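Local coordinates for chorismate mutase protein (Bartonella henselae, PDB 3RMI) that probably catalyses the rearrangement of chorismate to prephenate as an all-helical dimer, here with D-malate bound in what is likely its active site, at residues L57-Q62 with F86-V91; E34-T39 with V92-V97; R65-A70 with F79-L84. All coordinates share one frame; numbering follows the deposited sequence.

In the fold
The subunit is three helices, 4-48, 56-72 and 77-106, and helix 77-106 takes part in all three contacts. Contact 3 joins residues close to the turn between the last two helices, contact 1 pairs the same helices farther from that turn, and contact 2 brings in helix 4-48; along the chain contact 2 encloses contact 1, and contact 1 encloses contact 3. The centre of contact 1 lies about 11 Å from each of the other two, whose centres are about 19 Å apart on opposite sides of the chain's centre. Contacts 1 and 2 share one malate, wall a probable active site and, like contact 3, touch the second subunit, as suits an intertwined dimer.

Contact 1 of 3, residues L57-Q62 with F86-V91; sequences LREQYQ and FIIKEV. With MLT (D-malate), chain D.
Ile88 reaches from helix 77-106 toward helix 56-72 and divides its branches between Glu59, Gln62 and the bound D-malate. Its CA-CB bond already points at the opposite helix, and at CB the chain forks. CG2 turns to the carboxylate of Glu59, 3.8 Å from Glu59 CD, while CG1 lies beside the ligand, 3.7 Å from malate O4. Beyond CG1 the chain runs extended (chi2 174°), carrying CD1 between two neighbours: Glu59 CG at 3.7 Å, the closest approach between the two segments, and Gln62 NE2 at 4.1 Å. Glu59 meets this branched hydrocarbon with its own bent chain, and its OE1, buried against CG2, has no polar partner in the model.

The backbones are separated here, Glu59 CA and Ile88 CA being 8.2 Å apart, and the malate lies alongside the bridging side chains. In the AroQ-type chorismate mutase fold a pocket is built from helices of one subunit and completed by a helix of its partner; here Arg18 of the second subunit also binds the malate through its NE. Gln62, extended beyond CG, hands NE2 to malate O4 in a nearly straight bond of 2.9 Å (165°). Arg58 comes from one turn earlier on helix 56-72; the bend at its chi2 (63°) brings NE into a 2.8 Å hydrogen bond with the malate hydroxyl O3, which sits at the edge of the guanidinium. One face of that guanidinium rests on Gln62 CG, and NH2 makes a salt bridge with Asp22 of the second subunit, so the arginine is held by aliphatic packing over one face, by a salt bridge and by a hydrogen bond to the ligand. From helix 77-106, Val91 adds its CG1 methyl beside malate O2.

Contact 2 of 3, residues E34-T39 with V92-V97; sequences ERFRCT and VHQHEV. With MLT (D-malate), chain D; EDO (1,2-ethanediol), chain B.
Malate O5 is gripped by both terminal nitrogens of Arg35, with Arg35 NH1 and Arg35 NH2 each 2.8 Å from it. Both bonds are bent, at 138° and 137°, as expected when one oxygen is shared between two N-H groups at the guanidinium edge. An extended chain from CG to NE carries the group to the ligand, and NE is salt-bridged to Asp25 of the second subunit. One turn on, Thr39 brings its CG2 methyl within 3.9 Å of malate O5.

Helices 4-48 and 77-106 meet here on the wall of the probable active site of an AroQ-type mutase. Phe36 and Gln94 cross at about a right angle: Gln94 OE1 lies at the ring edge, 3.4 Å from Phe36 CD1, and accepts a hydrogen bond from Gln40 NE2. An ethanediol, probably from the crystallisation liquor, sits over one face of Phe36, and Phe79 of the second subunit meets the same ring.

His95 ties the helices together by giving the hydrogen of NE2 to Thr39 O at 3.0 Å (141°), with the acceptor close to the ring plane. This bond probably helps to set the turn of the imidazole. CE1 is turned to the ligand carboxylate: malate O2 lies nearer but oblique, while the C-H is directed toward malate O1, 3.6 Å from CE1 in the ring plane, where a weak attraction is possible.

Contact 3 of 3, residues R65-A70 with F79-L84; sequences RLRKLA and FAEKFL
A bend in Arg67 (chi3 71°) and a straight run in Glu81 (chi1 -174°, extended beyond CG) bring their charged ends together between the two helices, while Leu66 and Leu84, both with CG trans to the backbone N, each turn their CD2 methyl into the seam. The pair is an antiparallel helical hairpin: helix 56-72 turns back through a short connection into helix 77-106, as in the AroQ-type chorismate mutase fold. The two short segments run at 141° to each other with their axes 9.0 Å apart at closest approach. Ala70 and Ala80 face each other, consistent with the close backbones; Arg67 CA and Ala80 CA are 6.3 Å apart.

At the more exposed border, Arg67 NH1 donates to Glu81 OE1 at 2.9 Å in a hydrogen-bonded salt bridge. The carboxylate oxygen is approached almost head-on, yet it stands tilted from the guanidinium plane, and the two flat groups are nearly perpendicular. A single, bent hydrogen bond results, unlike the side-by-side pairing in which both oxygens face two nitrogens. Glu81 OE1 also lies 3.4 Å from Arg67 CD, so the aliphatic bend packs against the same oxygen. Arg67 NH1 has a second acid, Asp78, just before the second segment, so NH1 is shared by two carboxylates near the hairpin turn.

Away from this border the contact is apolar. Leu84, which also packs on Asp25 of the second subunit, lies with its side chain about 5 Å from a bound malate, so the hairpin interior runs on toward the ligand pocket. Leu66 crosses Leu84 obliquely and sets its CD2 methyl 4.0 Å from Leu84 CB. Nearer the turn, Ala70 CB and Ala80 CB meet methyl to methyl at 3.7 Å.

Contact 1 of 3, residues L57-Q62 with F86-V91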
# COMPACT_ATOMS: atom_id res chain seq x y z
N LEU A 57 19.22 9.14 5.18
CA LEU A 57 19.03 8.92 6.62
C LEU A 57 17.56 8.81 6.98
O LEU A 57 17.20 8.01 7.82
CB LEU A 57 19.70 10.02 7.47
CG LEU A 57 21.21 9.95 7.63
CD1 LEU A 57 21.74 11.05 8.59
CD2 LEU A 57 21.72 8.55 8.07
N ARG A 58 16.71 9.61 6.35
CA ARG A 58 15.25 9.50 6.56
C ARG A 58 14.70 8.13 6.09
O ARG A 58 13.99 7.44 6.83
CB ARG A 58 14.54 10.67 5.87
CG ARG A 58 13.02 10.59 5.77
CD ARG A 58 12.33 10.61 7.13
NE ARG A 58 10.88 10.54 6.95
CZ ARG A 58 10.00 10.11 7.85
NH1 ARG A 58 10.38 9.72 9.06
NH2 ARG A 58 8.71 10.10 7.54
N GLU A 59 15.08 7.74 4.87
CA GLU A 59 14.64 6.49 4.22
C GLU A 59 15.01 5.32 5.11
O GLU A 59 14.20 4.43 5.35
CB GLU A 59 15.33 6.31 2.85
CG GLU A 59 14.44 6.19 1.60
CD GLU A 59 14.45 7.46 0.64
OE1 GLU A 59 14.02 8.60 1.03
OE2 GLU A 59 14.87 7.26 -0.55
N GLN A 60 16.25 5.34 5.59
CA GLN A 60 16.79 4.25 6.41
C GLN A 60 16.02 4.08 7.70
O GLN A 60 15.78 2.96 8.13
CB GLN A 60 18.21 4.54 6.83
CG GLN A 60 19.28 3.98 5.98
CD GLN A 60 20.66 4.52 6.40
OE1 GLN A 60 21.39 5.05 5.56
NE2 GLN A 60 21.00 4.42 7.71
N TYR A 61 15.70 5.20 8.34
CA TYR A 61 14.90 5.19 9.57
C TYR A 61 13.50 4.61 9.32
O TYR A 61 13.01 3.77 10.07
CB TYR A 61 14.82 6.62 10.15
CG TYR A 61 13.79 6.79 11.26
CD1 TYR A 61 14.07 6.39 12.58
CD2 TYR A 61 12.53 7.32 10.99
CE1 TYR A 61 13.10 6.53 13.60
CE2 TYR A 61 11.57 7.45 12.00
CZ TYR A 61 11.86 7.06 13.29
OH TYR A 61 10.90 7.22 14.26
N GLN A 62 12.85 5.08 8.26
CA GLN A 62 11.48 4.67 7.98
C GLN A 62 11.45 3.15 7.77
O GLN A 62 10.56 2.48 8.25
CB GLN A 62 10.92 5.37 6.74
CG GLN A 62 10.75 6.89 6.78
CD GLN A 62 10.17 7.41 5.48
OE1 GLN A 62 8.95 7.37 5.29
NE2 GLN A 62 11.01 7.88 4.57
N PHE A 86 7.98 0.89 -2.39
CA PHE A 86 7.03 1.17 -3.46
C PHE A 86 6.41 2.54 -3.28
O PHE A 86 6.30 3.32 -4.23
CB PHE A 86 5.94 0.07 -3.48
CG PHE A 86 4.84 0.33 -4.46
CD1 PHE A 86 5.01 -0.02 -5.81
CD2 PHE A 86 3.65 0.90 -4.05
CE1 PHE A 86 4.00 0.21 -6.73
CE2 PHE A 86 2.63 1.15 -4.97
CZ PHE A 86 2.81 0.80 -6.32
N ILE A 87 6.01 2.86 -2.06
CA ILE A 87 5.45 4.17 -1.80
C ILE A 87 6.53 5.27 -1.96
O ILE A 87 6.28 6.31 -2.58
CB ILE A 87 4.85 4.26 -0.40
CG1 ILE A 87 3.69 3.27 -0.25
CG2 ILE A 87 4.33 5.64 -0.14
CD1 ILE A 87 2.55 3.54 -1.24
N ILE A 88 7.72 5.02 -1.46
CA ILE A 88 8.76 6.06 -1.46
C ILE A 88 9.19 6.40 -2.87
O ILE A 88 9.54 7.54 -3.15
CB ILE A 88 9.98 5.61 -0.68
CG1 ILE A 88 9.69 5.64 0.81
CG2 ILE A 88 11.22 6.48 -1.05
CD1 ILE A 88 10.88 5.04 1.65
N LYS A 89 9.18 5.42 -3.76
CA LYS A 89 9.53 5.66 -5.17
C LYS A 89 8.55 6.66 -5.82
O LYS A 89 8.94 7.54 -6.60
CB LYS A 89 9.52 4.32 -5.93
CG LYS A 89 10.24 4.27 -7.26
CD LYS A 89 9.91 2.96 -8.01
CE LYS A 89 10.45 2.98 -9.44
NZ LYS A 89 9.74 1.94 -10.26
N GLU A 90 7.27 6.54 -5.48
CA GLU A 90 6.30 7.49 -5.99
C GLU A 90 6.57 8.85 -5.38
O GLU A 90 6.51 9.86 -6.06
CB GLU A 90 4.90 7.03 -5.64
CG GLU A 90 3.82 7.94 -6.19
CD GLU A 90 3.82 8.01 -7.71
OE1 GLU A 90 4.41 7.12 -8.36
OE2 GLU A 90 3.20 8.95 -8.25
N VAL A 91 6.85 8.86 -4.08
CA VAL A 91 7.08 10.12 -3.36
C VAL A 91 8.28 10.87 -3.94
O VAL A 91 8.23 12.08 -4.14
CB VAL A 91 7.28 9.88 -1.86
CG1 VAL A 91 7.78 11.15 -1.17
CG2 VAL A 91 5.96 9.41 -1.22
C1 MLT D . 10.09 12.21 2.57
O1 MLT D . 11.03 13.06 2.59
O2 MLT D . 9.96 11.66 1.48
C2 MLT D . 9.19 11.89 3.73
O3 MLT D . 9.99 12.17 4.84
C3 MLT D . 8.60 10.51 4.03
C4 MLT D . 8.57 9.43 2.94
O4 MLT D . 9.64 9.03 2.34
O5 MLT D . 7.48 8.86 2.64

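Contact 2 of 3, residues E34-T39 with V92-V97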
# COMPACT_ATOMS: atom_id res chain seq x y z
N GLU A 34 -4.26 10.79 2.39
CA GLU A 34 -3.73 11.72 3.39
C GLU A 34 -2.20 11.71 3.42
O GLU A 34 -1.58 12.76 3.56
CB GLU A 34 -4.29 11.46 4.78
CG GLU A 34 -5.75 11.91 4.94
CD GLU A 34 -5.97 13.39 4.62
OE1 GLU A 34 -5.25 14.28 5.17
OE2 GLU A 34 -6.87 13.66 3.81
N ARG A 35 -1.60 10.53 3.27
CA ARG A 35 -0.13 10.41 3.30
C ARG A 35 0.47 11.24 2.19
O ARG A 35 1.50 11.91 2.39
CB ARG A 35 0.30 8.97 3.08
CG ARG A 35 1.76 8.68 3.50
CD ARG A 35 2.18 7.36 2.96
NE ARG A 35 3.46 6.88 3.46
CZ ARG A 35 4.65 7.31 3.04
NH1 ARG A 35 4.76 8.29 2.15
NH2 ARG A 35 5.75 6.78 3.53
N PHE A 36 -0.16 11.19 1.00
CA PHE A 36 0.33 11.95 -0.14
C PHE A 36 0.07 13.46 -0.00
O PHE A 36 0.83 14.27 -0.53
CB PHE A 36 -0.21 11.37 -1.46
CG PHE A 36 0.65 10.26 -1.99
CD1 PHE A 36 1.82 10.56 -2.69
CD2 PHE A 36 0.38 8.94 -1.69
CE1 PHE A 36 2.65 9.55 -3.15
CE2 PHE A 36 1.22 7.91 -2.13
CZ PHE A 36 2.35 8.23 -2.87
N ARG A 37 -0.97 13.86 0.73
CA ARG A 37 -1.13 15.24 1.09
C ARG A 37 0.08 15.69 1.91
O ARG A 37 0.63 16.73 1.63
CB ARG A 37 -2.45 15.49 1.83
CG ARG A 37 -3.57 15.85 0.85
CD ARG A 37 -5.00 15.45 1.30
NE ARG A 37 -5.52 16.32 2.37
CZ ARG A 37 -6.22 17.45 2.20
NH1 ARG A 37 -6.50 17.90 0.99
NH2 ARG A 37 -6.64 18.13 3.26
N CYS A 38 0.53 14.86 2.85
CA CYS A 38 1.70 15.22 3.67
C CYS A 38 2.96 15.24 2.88
O CYS A 38 3.70 16.20 2.96
CB CYS A 38 1.91 14.25 4.82
SG CYS A 38 0.76 14.50 6.10
N THR A 39 3.23 14.19 2.11
CA THR A 39 4.49 14.15 1.37
C THR A 39 4.53 15.22 0.31
O THR A 39 5.60 15.60 -0.13
CB THR A 39 4.76 12.81 0.71
OG1 THR A 39 3.67 12.45 -0.16
CG2 THR A 39 5.01 11.74 1.75
N VAL A 92 9.34 10.13 -4.24
CA VAL A 92 10.56 10.73 -4.75
C VAL A 92 10.29 11.32 -6.13
O VAL A 92 10.71 12.44 -6.44
CB VAL A 92 11.72 9.69 -4.76
CG1 VAL A 92 12.78 10.09 -5.73
CG2 VAL A 92 12.29 9.51 -3.34
N HIS A 93 9.55 10.57 -6.97
CA HIS A 93 9.05 11.12 -8.22
C HIS A 93 8.27 12.41 -7.99
O HIS A 93 8.50 13.41 -8.68
CB HIS A 93 8.14 10.11 -8.96
CG HIS A 93 7.54 10.66 -10.23
ND1 HIS A 93 6.18 10.79 -10.42
CD2 HIS A 93 8.13 11.14 -11.36
CE1 HIS A 93 5.95 11.32 -11.62
NE2 HIS A 93 7.12 11.53 -12.20
N GLN A 94 7.36 12.41 -7.03
CA GLN A 94 6.53 13.59 -6.82
C GLN A 94 7.34 14.78 -6.34
O GLN A 94 7.05 15.93 -6.71
CB GLN A 94 5.41 13.31 -5.84
CG GLN A 94 4.17 12.75 -6.51
CD GLN A 94 2.99 12.65 -5.55
OE1 GLN A 94 2.98 13.25 -4.46
NE2 GLN A 94 1.98 11.88 -5.95
N HIS A 95 8.36 14.51 -5.53
CA HIS A 95 9.25 15.56 -5.06
C HIS A 95 10.00 16.19 -6.21
O HIS A 95 10.17 17.40 -6.26
CB HIS A 95 10.24 15.00 -4.03
CG HIS A 95 9.64 14.78 -2.68
ND1 HIS A 95 10.37 14.31 -1.61
CD2 HIS A 95 8.39 15.01 -2.20
CE1 HIS A 95 9.60 14.23 -0.55
NE2 HIS A 95 8.39 14.66 -0.88
N GLU A 96 10.47 15.36 -7.13
CA GLU A 96 11.16 15.85 -8.32
C GLU A 96 10.22 16.65 -9.23
O GLU A 96 10.64 17.68 -9.79
CB GLU A 96 11.80 14.68 -9.09
CG GLU A 96 12.97 14.03 -8.32
CD GLU A 96 13.50 12.71 -8.93
OE1 GLU A 96 12.79 12.08 -9.77
OE2 GLU A 96 14.62 12.32 -8.54
N VAL A 97 8.97 16.21 -9.38
CA VAL A 97 8.00 16.95 -10.21
C VAL A 97 7.68 18.34 -9.64
O VAL A 97 7.62 19.33 -10.37
CB VAL A 97 6.69 16.14 -10.45
CG1 VAL A 97 5.58 17.04 -11.06
CG2 VAL A 97 6.98 14.95 -11.38
C1 MLT D . 10.09 12.21 2.57
O1 MLT D . 11.03 13.06 2.59
O2 MLT D . 9.96 11.66 1.48
C2 MLT D . 9.19 11.89 3.73
O3 MLT D . 9.99 12.17 4.84
C3 MLT D . 8.60 10.51 4.03
C4 MLT D . 8.57 9.43 2.94
O4 MLT D . 9.64 9.03 2.34
O5 MLT D . 7.48 8.86 2.64
C1 EDO B . -2.23 11.48 -5.29
O1 EDO B . -3.36 11.30 -6.15
C2 EDO B . -1.39 10.21 -5.35
O2 EDO B . -0.09 10.53 -5.82

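Contact 3 of 3, residues R65-A70 with F79-L84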
# COMPACT_ATOMS: atom_id res chain seq x y z
N ARG A 65 12.27 1.16 11.14
CA ARG A 65 11.11 1.32 12.02
C ARG A 65 9.93 0.46 11.56
O ARG A 65 9.32 -0.23 12.34
CB ARG A 65 10.71 2.77 12.07
CG ARG A 65 9.51 3.07 12.95
CD ARG A 65 9.04 4.51 12.72
NE ARG A 65 7.70 4.76 13.24
CZ ARG A 65 6.58 4.69 12.52
NH1 ARG A 65 6.56 4.36 11.19
NH2 ARG A 65 5.43 4.96 13.15
N LEU A 66 9.64 0.48 10.28
CA LEU A 66 8.49 -0.25 9.80
C LEU A 66 8.74 -1.76 9.89
O LEU A 66 7.84 -2.54 10.17
CB LEU A 66 8.09 0.18 8.39
CG LEU A 66 6.62 -0.07 8.06
CD1 LEU A 66 5.71 0.78 9.00
CD2 LEU A 66 6.31 0.24 6.60
N ARG A 67 9.98 -2.16 9.65
CA ARG A 67 10.32 -3.56 9.80
C ARG A 67 10.09 -4.02 11.25
O ARG A 67 9.47 -5.08 11.46
CB ARG A 67 11.76 -3.82 9.35
CG ARG A 67 11.91 -3.87 7.83
CD ARG A 67 13.39 -4.10 7.45
NE ARG A 67 13.79 -5.46 7.78
CZ ARG A 67 13.69 -6.52 6.97
NH1 ARG A 67 13.26 -6.40 5.72
NH2 ARG A 67 14.08 -7.71 7.41
N LYS A 68 10.53 -3.22 12.24
CA LYS A 68 10.40 -3.63 13.65
C LYS A 68 8.93 -3.73 13.98
O LYS A 68 8.49 -4.72 14.57
CB LYS A 68 11.12 -2.68 14.64
N LEU A 69 8.15 -2.74 13.57
CA LEU A 69 6.71 -2.70 13.87
C LEU A 69 5.95 -3.83 13.16
O LEU A 69 5.02 -4.40 13.73
CB LEU A 69 6.09 -1.32 13.55
CG LEU A 69 6.69 -0.10 14.32
CD1 LEU A 69 6.04 1.27 13.90
CD2 LEU A 69 6.70 -0.26 15.89
N ALA A 70 6.37 -4.17 11.94
CA ALA A 70 5.83 -5.31 11.22
C ALA A 70 6.07 -6.63 11.97
O ALA A 70 5.14 -7.44 12.10
CB ALA A 70 6.43 -5.38 9.82
N PHE A 79 8.15 -7.81 3.26
CA PHE A 79 7.07 -7.25 2.48
C PHE A 79 6.73 -5.84 2.95
O PHE A 79 6.48 -4.97 2.12
CB PHE A 79 5.82 -8.12 2.47
CG PHE A 79 4.78 -7.64 1.50
CD1 PHE A 79 5.00 -7.74 0.13
CD2 PHE A 79 3.60 -7.05 1.95
CE1 PHE A 79 4.04 -7.25 -0.79
CE2 PHE A 79 2.64 -6.58 1.05
CZ PHE A 79 2.86 -6.68 -0.32
N ALA A 80 6.74 -5.61 4.26
CA ALA A 80 6.62 -4.25 4.77
C ALA A 80 7.62 -3.32 4.06
O ALA A 80 7.27 -2.23 3.61
CB ALA A 80 6.82 -4.21 6.29
N GLU A 81 8.87 -3.75 3.94
CA GLU A 81 9.92 -2.96 3.29
C GLU A 81 9.65 -2.75 1.82
O GLU A 81 9.79 -1.66 1.32
CB GLU A 81 11.30 -3.62 3.45
CG GLU A 81 12.45 -2.75 2.93
CD GLU A 81 13.83 -3.30 3.20
OE1 GLU A 81 13.99 -4.14 4.13
OE2 GLU A 81 14.76 -2.88 2.47
N LYS A 82 9.30 -3.83 1.12
CA LYS A 82 8.94 -3.78 -0.29
C LYS A 82 7.81 -2.78 -0.51
O LYS A 82 7.82 -1.99 -1.47
CB LYS A 82 8.49 -5.18 -0.76
CG LYS A 82 8.74 -5.47 -2.24
CD LYS A 82 8.39 -6.93 -2.66
CE LYS A 82 8.29 -7.04 -4.23
NZ LYS A 82 7.86 -8.38 -4.79
N PHE A 83 6.82 -2.80 0.39
CA PHE A 83 5.67 -1.90 0.31
C PHE A 83 6.07 -0.45 0.54
O PHE A 83 5.69 0.45 -0.22
CB PHE A 83 4.60 -2.33 1.31
CG PHE A 83 3.53 -1.30 1.53
CD1 PHE A 83 2.65 -0.98 0.55
CD2 PHE A 83 3.42 -0.63 2.73
CE1 PHE A 83 1.68 -0.01 0.76
CE2 PHE A 83 2.45 0.32 2.93
CZ PHE A 83 1.59 0.62 1.94
N LEU A 84 6.84 -0.20 1.59
CA LEU A 84 7.29 1.16 1.85
C LEU A 84 8.15 1.70 0.70
O LEU A 84 8.00 2.85 0.29
CB LEU A 84 8.05 1.20 3.16
CG LEU A 84 8.63 2.54 3.63
CD1 LEU A 84 7.55 3.60 3.87
CD2 LEU A 84 9.45 2.29 4.89